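Long-range contact in Rho guanine nucleotide exchange factor 3 (Mus musculus, PDB 2Z0Q), which acts through its DH-PH region as a guanine nucleotide exchange factor for the small GTPases RhoA and RhoB: residues Y210-D223 with V261-P275. Numbering follows the deposited sequence.
With SO4 (sulfate ion), chain E; SO4 (sulfate ion), chain C; SO4 (sulfate ion), chain D.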
ATOM      1  N   TYR A 210     -13.114   4.746  -1.997  1.00 19.61           N
ATOM      2  CA  TYR A 210     -14.020   3.589  -1.940  1.00 20.67           C
ATOM      3  C   TYR A 210     -15.451   3.978  -1.605  1.00 20.45           C
ATOM      4  O   TYR A 210     -16.380   3.385  -2.157  1.00 21.24           O
ATOM      5  CB  TYR A 210     -13.462   2.515  -0.994  1.00 18.08           C
ATOM      6  CG  TYR A 210     -12.279   1.824  -1.615  1.00 18.46           C
ATOM      7  CD1 TYR A 210     -12.437   0.992  -2.724  1.00 15.74           C
ATOM      8  CD2 TYR A 210     -10.979   2.000  -1.095  1.00 18.25           C
ATOM      9  CE1 TYR A 210     -11.367   0.345  -3.303  1.00 16.71           C
ATOM     10  CE2 TYR A 210      -9.897   1.353  -1.675  1.00 18.25           C
ATOM     11  CZ  TYR A 210     -10.097   0.520  -2.780  1.00 17.66           C
ATOM     12  OH  TYR A 210      -9.041  -0.123  -3.367  1.00 18.29           O
ATOM     13  N   LYS A 211     -15.665   4.991  -0.761  1.00 21.52           N
ATOM     14  CA  LYS A 211     -17.037   5.405  -0.471  1.00 22.51           C
ATOM     15  C   LYS A 211     -17.752   5.865  -1.751  1.00 24.14           C
ATOM     16  O   LYS A 211     -18.946   5.615  -1.933  1.00 22.92           O
ATOM     17  CB  LYS A 211     -17.069   6.554   0.547  1.00 22.76           C
ATOM     18  CG  LYS A 211     -16.999   6.099   1.990  1.00 27.84           C
ATOM     19  CD  LYS A 211     -16.632   7.221   2.969  1.00 26.94           C
ATOM     20  CE  LYS A 211     -17.677   8.313   3.005  1.00 28.96           C
ATOM     21  NZ  LYS A 211     -17.308   9.257   4.122  1.00 30.79           N
ATOM     22  N   GLU A 212     -17.026   6.538  -2.636  1.00 23.93           N
ATOM     23  CA  GLU A 212     -17.655   7.039  -3.866  1.00 26.25           C
ATOM     24  C   GLU A 212     -17.930   5.923  -4.861  1.00 25.19           C
ATOM     25  O   GLU A 212     -18.719   6.096  -5.794  1.00 25.23           O
ATOM     26  CB  GLU A 212     -16.764   8.120  -4.513  1.00 28.63           C
ATOM     27  CG  GLU A 212     -16.379   9.200  -3.510  1.00 33.58           C
ATOM     28  CD  GLU A 212     -15.681  10.403  -4.127  1.00 35.17           C
ATOM     29  OE1 GLU A 212     -14.849  10.226  -5.055  1.00 37.26           O
ATOM     30  OE2 GLU A 212     -15.965  11.523  -3.658  1.00 36.27           O
ATOM     31  N   ARG A 213     -17.298   4.772  -4.646  1.00 22.60           N
ATOM     32  CA  ARG A 213     -17.471   3.641  -5.535  1.00 22.57           C
ATOM     33  C   ARG A 213     -18.456   2.573  -5.011  1.00 20.50           C
ATOM     34  O   ARG A 213     -18.691   1.566  -5.695  1.00 18.49           O
ATOM     35  CB  ARG A 213     -16.126   2.998  -5.838  1.00 25.34           C
ATOM     36  CG  ARG A 213     -15.075   3.903  -6.521  1.00 30.69           C
ATOM     37  CD  ARG A 213     -15.421   4.229  -7.938  1.00 35.61           C
ATOM     38  NE  ARG A 213     -14.328   4.946  -8.622  1.00 36.12           N
ATOM     39  CZ  ARG A 213     -13.774   4.537  -9.766  1.00 37.96           C
ATOM     40  NH1 ARG A 213     -14.192   3.407 -10.351  1.00 34.38           N
ATOM     41  NH2 ARG A 213     -12.832   5.279 -10.363  1.00 37.20           N
ATOM     42  N   LEU A 214     -19.032   2.795  -3.834  1.00 20.00           N
ATOM     43  CA  LEU A 214     -20.029   1.834  -3.303  1.00 21.33           C
ATOM     44  C   LEU A 214     -21.304   1.972  -4.127  1.00 22.22           C
ATOM     45  O   LEU A 214     -21.711   3.082  -4.498  1.00 22.51           O
ATOM     46  CB  LEU A 214     -20.345   2.113  -1.831  1.00 19.47           C
ATOM     47  CG  LEU A 214     -19.145   1.881  -0.871  1.00 21.91           C
ATOM     48  CD1 LEU A 214     -19.566   2.224   0.561  1.00 20.25           C
ATOM     49  CD2 LEU A 214     -18.700   0.395  -0.940  1.00 21.23           C
ATOM     50  N   LEU A 215     -21.934   0.842  -4.426  1.00 20.87           N
ATOM     51  CA  LEU A 215     -23.152   0.836  -5.228  1.00 20.85           C
ATOM     52  C   LEU A 215     -24.259   0.217  -4.390  1.00 21.39           C
ATOM     53  O   LEU A 215     -24.081  -0.867  -3.865  1.00 20.77           O
ATOM     54  CB  LEU A 215     -22.873   0.018  -6.479  1.00 22.12           C
ATOM     55  CG  LEU A 215     -23.959  -0.248  -7.500  1.00 25.74           C
ATOM     56  CD1 LEU A 215     -24.553   1.063  -8.040  1.00 26.78           C
ATOM     57  CD2 LEU A 215     -23.281  -1.029  -8.631  1.00 26.22           C
ATOM     58  N   TYR A 216     -25.378   0.921  -4.256  1.00 21.93           N
ATOM     59  CA  TYR A 216     -26.501   0.467  -3.444  1.00 23.01           C
ATOM     60  C   TYR A 216     -27.699   0.115  -4.341  1.00 25.16           C
ATOM     61  O   TYR A 216     -28.537   0.981  -4.622  1.00 26.85           O
ATOM     62  CB  TYR A 216     -26.897   1.589  -2.470  1.00 22.68           C
ATOM     63  CG  TYR A 216     -25.749   2.131  -1.638  1.00 22.36           C
ATOM     64  CD1 TYR A 216     -25.435   1.579  -0.389  1.00 23.62           C
ATOM     65  CD2 TYR A 216     -24.968   3.199  -2.091  1.00 22.71           C
ATOM     66  CE1 TYR A 216     -24.375   2.083   0.390  1.00 23.22           C
ATOM     67  CE2 TYR A 216     -23.924   3.705  -1.323  1.00 22.49           C
ATOM     68  CZ  TYR A 216     -23.628   3.154  -0.091  1.00 22.50           C
ATOM     69  OH  TYR A 216     -22.612   3.708   0.664  1.00 22.39           O
ATOM     70  N   LEU A 217     -27.798  -1.139  -4.777  1.00 25.80           N
ATOM     71  CA  LEU A 217     -28.889  -1.513  -5.674  1.00 26.13           C
ATOM     72  C   LEU A 217     -30.101  -2.129  -4.985  1.00 27.47           C
ATOM     73  O   LEU A 217     -31.122  -2.429  -5.639  1.00 26.27           O
ATOM     74  CB  LEU A 217     -28.358  -2.435  -6.775  1.00 26.61           C
ATOM     75  CG  LEU A 217     -27.198  -1.805  -7.548  1.00 27.60           C
ATOM     76  CD1 LEU A 217     -26.660  -2.789  -8.598  1.00 27.18           C
ATOM     77  CD2 LEU A 217     -27.678  -0.489  -8.188  1.00 29.79           C
ATOM     78  N   GLU A 218     -30.017  -2.305  -3.669  1.00 26.36           N
ATOM     79  CA  GLU A 218     -31.153  -2.870  -2.944  1.00 28.79           C
ATOM     80  C   GLU A 218     -31.528  -2.037  -1.728  1.00 30.13           C
ATOM     81  O   GLU A 218     -30.707  -1.331  -1.159  1.00 29.09           O
ATOM     82  CB  GLU A 218     -30.865  -4.312  -2.524  1.00 27.87           C
ATOM     83  CG  GLU A 218     -30.486  -5.215  -3.704  1.00 26.84           C
ATOM     84  CD  GLU A 218     -30.104  -6.605  -3.249  1.00 28.70           C
ATOM     85  OE1 GLU A 218     -31.024  -7.384  -2.916  1.00 31.24           O
ATOM     86  OE2 GLU A 218     -28.903  -6.903  -3.207  1.00 25.90           O
ATOM     87  N   GLU A 219     -32.789  -2.140  -1.331  1.00 33.11           N
ATOM     88  CA  GLU A 219     -33.316  -1.383  -0.202  1.00 34.78           C
ATOM     89  C   GLU A 219     -32.606  -1.546   1.132  1.00 33.63           C
ATOM     90  O   GLU A 219     -32.171  -2.647   1.503  1.00 33.88           O
ATOM     91  CB  GLU A 219     -34.795  -1.719  -0.016  1.00 38.90           C
ATOM     92  CG  GLU A 219     -35.654  -1.176  -1.121  1.00 45.04           C
ATOM     93  CD  GLU A 219     -35.618   0.339  -1.180  1.00 48.35           C
ATOM     94  OE1 GLU A 219     -34.529   0.911  -1.448  1.00 50.45           O
ATOM     95  OE2 GLU A 219     -36.688   0.956  -0.951  1.00 50.27           O
ATOM     96  N   GLY A 220     -32.508  -0.426   1.847  1.00 32.14           N
ATOM     97  CA  GLY A 220     -31.890  -0.409   3.160  1.00 31.84           C
ATOM     98  C   GLY A 220     -30.406  -0.649   3.240  1.00 31.10           C
ATOM     99  O   GLY A 220     -29.884  -0.925   4.330  1.00 32.57           O
ATOM    100  N   GLN A 221     -29.704  -0.525   2.117  1.00 28.65           N
ATOM    101  CA  GLN A 221     -28.262  -0.751   2.122  1.00 27.93           C
ATOM    102  C   GLN A 221     -27.468   0.494   2.444  1.00 27.69           C
ATOM    103  O   GLN A 221     -26.296   0.411   2.789  1.00 25.81           O
ATOM    104  CB  GLN A 221     -27.800  -1.318   0.785  1.00 27.71           C
ATOM    105  CG  GLN A 221     -28.443  -2.666   0.491  1.00 28.01           C
ATOM    106  CD  GLN A 221     -27.817  -3.343  -0.704  1.00 27.78           C
ATOM    107  OE1 GLN A 221     -27.508  -2.704  -1.721  1.00 24.90           O
ATOM    108  NE2 GLN A 221     -27.630  -4.652  -0.597  1.00 29.45           N
ATOM    109  N   LYS A 222     -28.089   1.663   2.320  1.00 29.53           N
ATOM    110  CA  LYS A 222     -27.376   2.896   2.659  1.00 31.00           C
ATOM    111  C   LYS A 222     -27.311   2.969   4.189  1.00 32.08           C
ATOM    112  O   LYS A 222     -28.159   2.408   4.865  1.00 32.60           O
ATOM    113  CB  LYS A 222     -28.108   4.115   2.071  1.00 32.67           C
ATOM    114  CG  LYS A 222     -28.059   4.156   0.537  1.00 35.95           C
ATOM    115  CD  LYS A 222     -28.790   5.378  -0.030  1.00 39.86           C
ATOM    116  CE  LYS A 222     -28.604   5.512  -1.541  1.00 42.15           C
ATOM    117  NZ  LYS A 222     -27.194   5.834  -1.952  1.00 44.52           N
ATOM    118  N   ASP A 223     -26.286   3.624   4.726  1.00 32.11           N
ATOM    119  CA  ASP A 223     -26.134   3.756   6.171  1.00 33.42           C
ATOM    120  C   ASP A 223     -25.347   5.032   6.433  1.00 32.37           C
ATOM    121  O   ASP A 223     -24.326   5.269   5.792  1.00 32.60           O
ATOM    122  CB  ASP A 223     -25.370   2.570   6.761  1.00 33.36           C
ATOM    123  CG  ASP A 223     -25.567   2.440   8.270  1.00 35.32           C
ATOM    124  OD1 ASP A 223     -25.168   3.342   9.032  1.00 34.17           O
ATOM    125  OD2 ASP A 223     -26.135   1.417   8.707  1.00 37.64           O
ATOM    126  N   VAL A 261     -17.760  -5.013  -9.147  1.00 19.81           N
ATOM    127  CA  VAL A 261     -18.491  -5.126 -10.422  1.00 20.64           C
ATOM    128  C   VAL A 261     -18.222  -3.907 -11.300  1.00 22.59           C
ATOM    129  O   VAL A 261     -17.670  -2.909 -10.843  1.00 21.80           O
ATOM    130  CB  VAL A 261     -20.040  -5.192 -10.196  1.00 18.70           C
ATOM    131  CG1 VAL A 261     -20.401  -6.371  -9.287  1.00 18.35           C
ATOM    132  CG2 VAL A 261     -20.547  -3.874  -9.612  1.00 19.56           C
ATOM    133  N   THR A 262     -18.623  -3.979 -12.565  1.00 24.04           N
ATOM    134  CA  THR A 262     -18.456  -2.820 -13.437  1.00 23.84           C
ATOM    135  C   THR A 262     -19.868  -2.297 -13.609  1.00 25.78           C
ATOM    136  O   THR A 262     -20.775  -3.055 -13.979  1.00 24.68           O
ATOM    137  CB  THR A 262     -17.845  -3.215 -14.787  1.00 23.51           C
ATOM    138  OG1 THR A 262     -16.514  -3.713 -14.580  1.00 24.60           O
ATOM    139  CG2 THR A 262     -17.777  -1.990 -15.724  1.00 25.94           C
ATOM    140  N   HIS A 263     -20.062  -1.025 -13.279  1.00 25.53           N
ATOM    141  CA  HIS A 263     -21.354  -0.350 -13.361  1.00 27.52           C
ATOM    142  C   HIS A 263     -21.100   0.947 -14.108  1.00 30.65           C
ATOM    143  O   HIS A 263     -20.355   1.813 -13.642  1.00 28.46           O
ATOM    144  CB  HIS A 263     -21.880  -0.035 -11.958  1.00 27.68           C
ATOM    145  CG  HIS A 263     -23.206   0.665 -11.928  1.00 29.05           C
ATOM    146  ND1 HIS A 263     -24.403   0.013 -12.149  1.00 28.96           N
ATOM    147  CD2 HIS A 263     -23.528   1.949 -11.639  1.00 30.62           C
ATOM    148  CE1 HIS A 263     -25.404   0.862 -11.993  1.00 32.34           C
ATOM    149  NE2 HIS A 263     -24.899   2.046 -11.680  1.00 31.63           N
ATOM    150  N   ASN A 264     -21.694   1.056 -15.291  1.00 33.40           N
ATOM    151  CA  ASN A 264     -21.542   2.243 -16.116  1.00 34.89           C
ATOM    152  C   ASN A 264     -20.099   2.635 -16.387  1.00 35.48           C
ATOM    153  O   ASN A 264     -19.664   3.725 -16.009  1.00 36.08           O
ATOM    154  CB  ASN A 264     -22.283   3.405 -15.477  1.00 35.47           C
ATOM    155  CG  ASN A 264     -22.402   4.595 -16.408  1.00 39.95           C
ATOM    156  OD1 ASN A 264     -22.476   4.444 -17.644  1.00 39.63           O
ATOM    157  ND2 ASN A 264     -22.434   5.790 -15.826  1.00 40.12           N
ATOM    158  N   GLU A 265     -19.357   1.738 -17.037  1.00 35.87           N
ATOM    159  CA  GLU A 265     -17.958   1.978 -17.396  1.00 37.65           C
ATOM    160  C   GLU A 265     -16.944   1.991 -16.245  1.00 36.31           C
ATOM    161  O   GLU A 265     -15.746   2.031 -16.499  1.00 35.65           O
ATOM    162  CB  GLU A 265     -17.826   3.311 -18.157  1.00 40.91           C
ATOM    163  CG  GLU A 265     -18.882   3.544 -19.235  1.00 44.98           C
ATOM    164  CD  GLU A 265     -18.670   4.863 -19.994  1.00 47.68           C
ATOM    165  OE1 GLU A 265     -17.588   5.030 -20.610  1.00 48.25           O
ATOM    166  OE2 GLU A 265     -19.582   5.726 -19.969  1.00 49.10           O
ATOM    167  N   GLN A 266     -17.405   1.932 -14.995  1.00 34.66           N
ATOM    168  CA  GLN A 266     -16.491   1.989 -13.862  1.00 33.22           C
ATOM    169  C   GLN A 266     -16.463   0.806 -12.896  1.00 30.36           C
ATOM    170  O   GLN A 266     -17.464   0.130 -12.682  1.00 28.95           O
ATOM    171  CB  GLN A 266     -16.763   3.256 -13.048  1.00 36.09           C
ATOM    172  CG  GLN A 266     -16.272   4.540 -13.707  1.00 43.32           C
ATOM    173  CD  GLN A 266     -16.572   5.789 -12.880  1.00 47.70           C
ATOM    174  OE1 GLN A 266     -16.320   5.834 -11.658  1.00 50.86           O
ATOM    175  NE2 GLN A 266     -17.101   6.818 -13.542  1.00 49.17           N
ATOM    176  N   LEU A 267     -15.295   0.592 -12.300  1.00 27.85           N
ATOM    177  CA  LEU A 267     -15.117  -0.463 -11.307  1.00 25.64           C
ATOM    178  C   LEU A 267     -15.829   0.012 -10.039  1.00 24.32           C
ATOM    179  O   LEU A 267     -15.426   1.001  -9.415  1.00 24.90           O
ATOM    180  CB  LEU A 267     -13.631  -0.661 -11.033  1.00 28.53           C
ATOM    181  CG  LEU A 267     -13.277  -1.723  -9.991  1.00 28.24           C
ATOM    182  CD1 LEU A 267     -13.915  -3.054 -10.418  1.00 29.14           C
ATOM    183  CD2 LEU A 267     -11.747  -1.860  -9.878  1.00 28.76           C
ATOM    184  N   CYS A 268     -16.872  -0.706  -9.626  1.00 21.04           N
ATOM    185  CA  CYS A 268     -17.641  -0.308  -8.458  1.00 19.13           C
ATOM    186  C   CYS A 268     -17.732  -1.476  -7.481  1.00 16.63           C
ATOM    187  O   CYS A 268     -17.254  -2.554  -7.796  1.00 16.82           O
ATOM    188  CB  CYS A 268     -19.043   0.113  -8.866  1.00 20.98           C
ATOM    189  SG  CYS A 268     -19.013   1.681  -9.816  1.00 27.15           S
ATOM    190  N   TYR A 269     -18.316  -1.235  -6.310  1.00 16.42           N
ATOM    191  CA  TYR A 269     -18.419  -2.283  -5.269  1.00 16.61           C
ATOM    192  C   TYR A 269     -19.885  -2.349  -4.833  1.00 15.25           C
ATOM    193  O   TYR A 269     -20.386  -1.535  -4.032  1.00 15.41           O
ATOM    194  CB  TYR A 269     -17.465  -1.931  -4.096  1.00 17.37           C
ATOM    195  CG  TYR A 269     -16.038  -1.758  -4.578  1.00 17.04           C
ATOM    196  CD1 TYR A 269     -15.228  -2.855  -4.844  1.00 15.81           C
ATOM    197  CD2 TYR A 269     -15.549  -0.490  -4.896  1.00 19.80           C
ATOM    198  CE1 TYR A 269     -13.971  -2.705  -5.430  1.00 19.01           C
ATOM    199  CE2 TYR A 269     -14.275  -0.327  -5.476  1.00 16.71           C
ATOM    200  CZ  TYR A 269     -13.510  -1.422  -5.742  1.00 17.79           C
ATOM    201  OH  TYR A 269     -12.284  -1.236  -6.354  1.00 21.35           O
ATOM    202  N   GLN A 270     -20.570  -3.334  -5.412  1.00 15.57           N
ATOM    203  CA  GLN A 270     -21.990  -3.558  -5.196  1.00 16.54           C
ATOM    204  C   GLN A 270     -22.239  -4.179  -3.816  1.00 16.33           C
ATOM    205  O   GLN A 270     -21.731  -5.282  -3.532  1.00 15.74           O
ATOM    206  CB  GLN A 270     -22.500  -4.474  -6.341  1.00 15.34           C
ATOM    207  CG  GLN A 270     -24.000  -4.736  -6.289  1.00 18.83           C
ATOM    208  CD  GLN A 270     -24.457  -5.664  -7.410  1.00 18.24           C
ATOM    209  OE1 GLN A 270     -23.731  -5.905  -8.365  1.00 21.26           O
ATOM    210  NE2 GLN A 270     -25.658  -6.194  -7.278  1.00 21.46           N
ATOM    211  N   LEU A 271     -22.962  -3.468  -2.957  1.00 17.03           N
ATOM    212  CA  LEU A 271     -23.185  -4.011  -1.607  1.00 15.70           C
ATOM    213  C   LEU A 271     -23.861  -5.381  -1.706  1.00 17.67           C
ATOM    214  O   LEU A 271     -24.837  -5.548  -2.449  1.00 17.60           O
ATOM    215  CB  LEU A 271     -23.999  -3.063  -0.733  1.00 17.35           C
ATOM    216  CG  LEU A 271     -23.100  -2.131   0.112  1.00 19.38           C
ATOM    217  CD1 LEU A 271     -22.437  -1.100  -0.801  1.00 17.90           C
ATOM    218  CD2 LEU A 271     -23.903  -1.470   1.215  1.00 17.12           C
ATOM    219  N   TYR A 272     -23.329  -6.348  -0.950  1.00 16.81           N
ATOM    220  CA  TYR A 272     -23.845  -7.736  -0.947  1.00 18.39           C
ATOM    221  C   TYR A 272     -24.983  -7.943   0.074  1.00 20.06           C
ATOM    222  O   TYR A 272     -25.871  -8.792  -0.120  1.00 21.58           O
ATOM    223  CB  TYR A 272     -22.658  -8.659  -0.657  1.00 17.50           C
ATOM    224  CG  TYR A 272     -22.912 -10.144  -0.728  1.00 17.68           C
ATOM    225  CD1 TYR A 272     -23.281 -10.742  -1.930  1.00 18.75           C
ATOM    226  CD2 TYR A 272     -22.662 -10.969   0.387  1.00 16.34           C
ATOM    227  CE1 TYR A 272     -23.393 -12.128  -2.046  1.00 19.94           C
ATOM    228  CE2 TYR A 272     -22.762 -12.385   0.285  1.00 18.47           C
ATOM    229  CZ  TYR A 272     -23.125 -12.942  -0.939  1.00 19.19           C
ATOM    230  OH  TYR A 272     -23.172 -14.290  -1.111  1.00 19.14           O
ATOM    231  N   ARG A 273     -24.944  -7.177   1.154  1.00 18.58           N
ATOM    232  CA  ARG A 273     -25.951  -7.199   2.214  1.00 18.79           C
ATOM    233  C   ARG A 273     -25.938  -5.810   2.791  1.00 19.89           C
ATOM    234  O   ARG A 273     -25.122  -4.956   2.393  1.00 19.96           O
ATOM    235  CB  ARG A 273     -25.586  -8.196   3.323  1.00 17.47           C
ATOM    236  CG  ARG A 273     -25.478  -9.617   2.844  1.00 16.79           C
ATOM    237  CD  ARG A 273     -26.857 -10.268   2.667  1.00 18.08           C
ATOM    238  NE  ARG A 273     -26.741 -11.724   2.514  1.00 21.70           N
ATOM    239  CZ  ARG A 273     -26.463 -12.347   1.375  1.00 22.45           C
ATOM    240  NH1 ARG A 273     -26.265 -11.654   0.253  1.00 22.08           N
ATOM    241  NH2 ARG A 273     -26.420 -13.679   1.348  1.00 23.10           N
ATOM    242  N   GLN A 274     -26.811  -5.581   3.751  1.00 20.45           N
ATOM    243  CA  GLN A 274     -26.843  -4.287   4.414  1.00 22.82           C
ATOM    244  C   GLN A 274     -25.592  -4.171   5.274  1.00 20.89           C
ATOM    245  O   GLN A 274     -25.038  -5.167   5.740  1.00 21.31           O
ATOM    246  CB  GLN A 274     -28.094  -4.181   5.255  1.00 24.77           C
ATOM    247  CG  GLN A 274     -29.314  -4.414   4.371  1.00 28.51           C
ATOM    248  CD  GLN A 274     -30.598  -4.331   5.138  1.00 32.64           C
ATOM    249  OE1 GLN A 274     -30.623  -4.569   6.337  1.00 34.36           O
ATOM    250  NE2 GLN A 274     -31.690  -4.009   4.442  1.00 35.56           N
ATOM    251  N   PRO A 275     -25.103  -2.947   5.460  1.00 19.37           N
ATOM    252  CA  PRO A 275     -23.892  -2.755   6.269  1.00 17.86           C
ATOM    253  C   PRO A 275     -24.081  -3.229   7.713  1.00 17.86           C
ATOM    254  O   PRO A 275     -25.188  -3.146   8.250  1.00 19.75           O
ATOM    255  CB  PRO A 275     -23.676  -1.231   6.217  1.00 18.01           C
ATOM    256  CG  PRO A 275     -24.360  -0.807   4.966  1.00 19.30           C
ATOM    257  CD  PRO A 275     -25.599  -1.671   4.915  1.00 19.29           C
TER
HETATM  258  S   SO4 E 504     -32.221   2.987   1.153  1.00 67.82           S
HETATM  259  O1  SO4 E 504     -33.429   2.153   1.327  1.00 67.02           O
HETATM  260  O2  SO4 E 504     -31.936   3.143  -0.294  1.00 67.65           O
HETATM  261  O3  SO4 E 504     -32.435   4.317   1.772  1.00 67.40           O
HETATM  262  O4  SO4 E 504     -31.060   2.340   1.797  1.00 67.26           O
HETATM  263  S   SO4 C 502     -26.172 -15.082  -2.179  1.00 44.25           S
HETATM  264  O1  SO4 C 502     -27.207 -15.829  -2.973  1.00 39.44           O
HETATM  265  O2  SO4 C 502     -24.846 -15.147  -2.903  1.00 35.65           O
HETATM  266  O3  SO4 C 502     -26.590 -13.646  -2.045  1.00 34.98           O
HETATM  267  O4  SO4 C 502     -26.097 -15.708  -0.813  1.00 35.87           O
HETATM  268  S   SO4 D 503     -27.187 -13.873   5.149  1.00 36.21           S
HETATM  269  O1  SO4 D 503     -28.626 -13.440   5.019  1.00 36.93           O
HETATM  270  O2  SO4 D 503     -26.848 -14.707   3.954  1.00 33.49           O
HETATM  271  O3  SO4 D 503     -26.318 -12.671   5.122  1.00 33.27           O
HETATM  272  O4  SO4 D 503     -26.951 -14.636   6.407  1.00 26.85           O
HETATM  273  O   HOH W   1     -13.043   2.671 -12.616  1.00 33.39           O
HETATM  274  O   HOH W   2     -26.345  -3.400  -3.834  1.00 25.86           O
HETATM  275  O   HOH W   3     -27.334  -5.680  -4.771  1.00 33.76           O
HETATM  276  O   HOH W   4     -26.993  -9.076  -2.573  1.00 36.52           O
HETATM  277  O   HOH W   5     -29.065  -8.450  -0.499  1.00 43.06           O
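V261 CG2 meets CD2 of L215, whose CG is turned away from its backbone N (chi1 177°), a rotation that carries both methyls to this strand. H263 lays one ring face under L215 CD1, 3.9 Å from the ring centroid, a CH-pi contact only 13° off the normal. Past the type I' turn, Q266 sets OE1 over one face of the R213 guanidinium, 3.4 Å from CZ, while R213 NH1 bonds L267 O at 2.9 Å and shares a water with L267 N. Cut back to an alanine, R213 would probably leave L267 O without this donor and Q266 OE1 with no flat group under it. From Y269 onward the strands run parallel: Y269 N binds R213 O, Y269 O takes L215 N, and L271 N bonds L215 O. The Y210 ring points its edge at the Y269 face, planes 64° apart. L271 CD2 touches Y216 CE1 at 3.7 Å, Q274 NE2 reaches E219 O at 3.3 Å, and P275 CD lies 3.1 Å from Q221 O, a buried carbonyl without a polar partner. Thus the end of helix 180-213 continues as a short strand beside 266-271, joining the DH helix to the PH sheet, with Y210 and Y269 resting on A120 of helix 107-125 and P275 on helix 224-227.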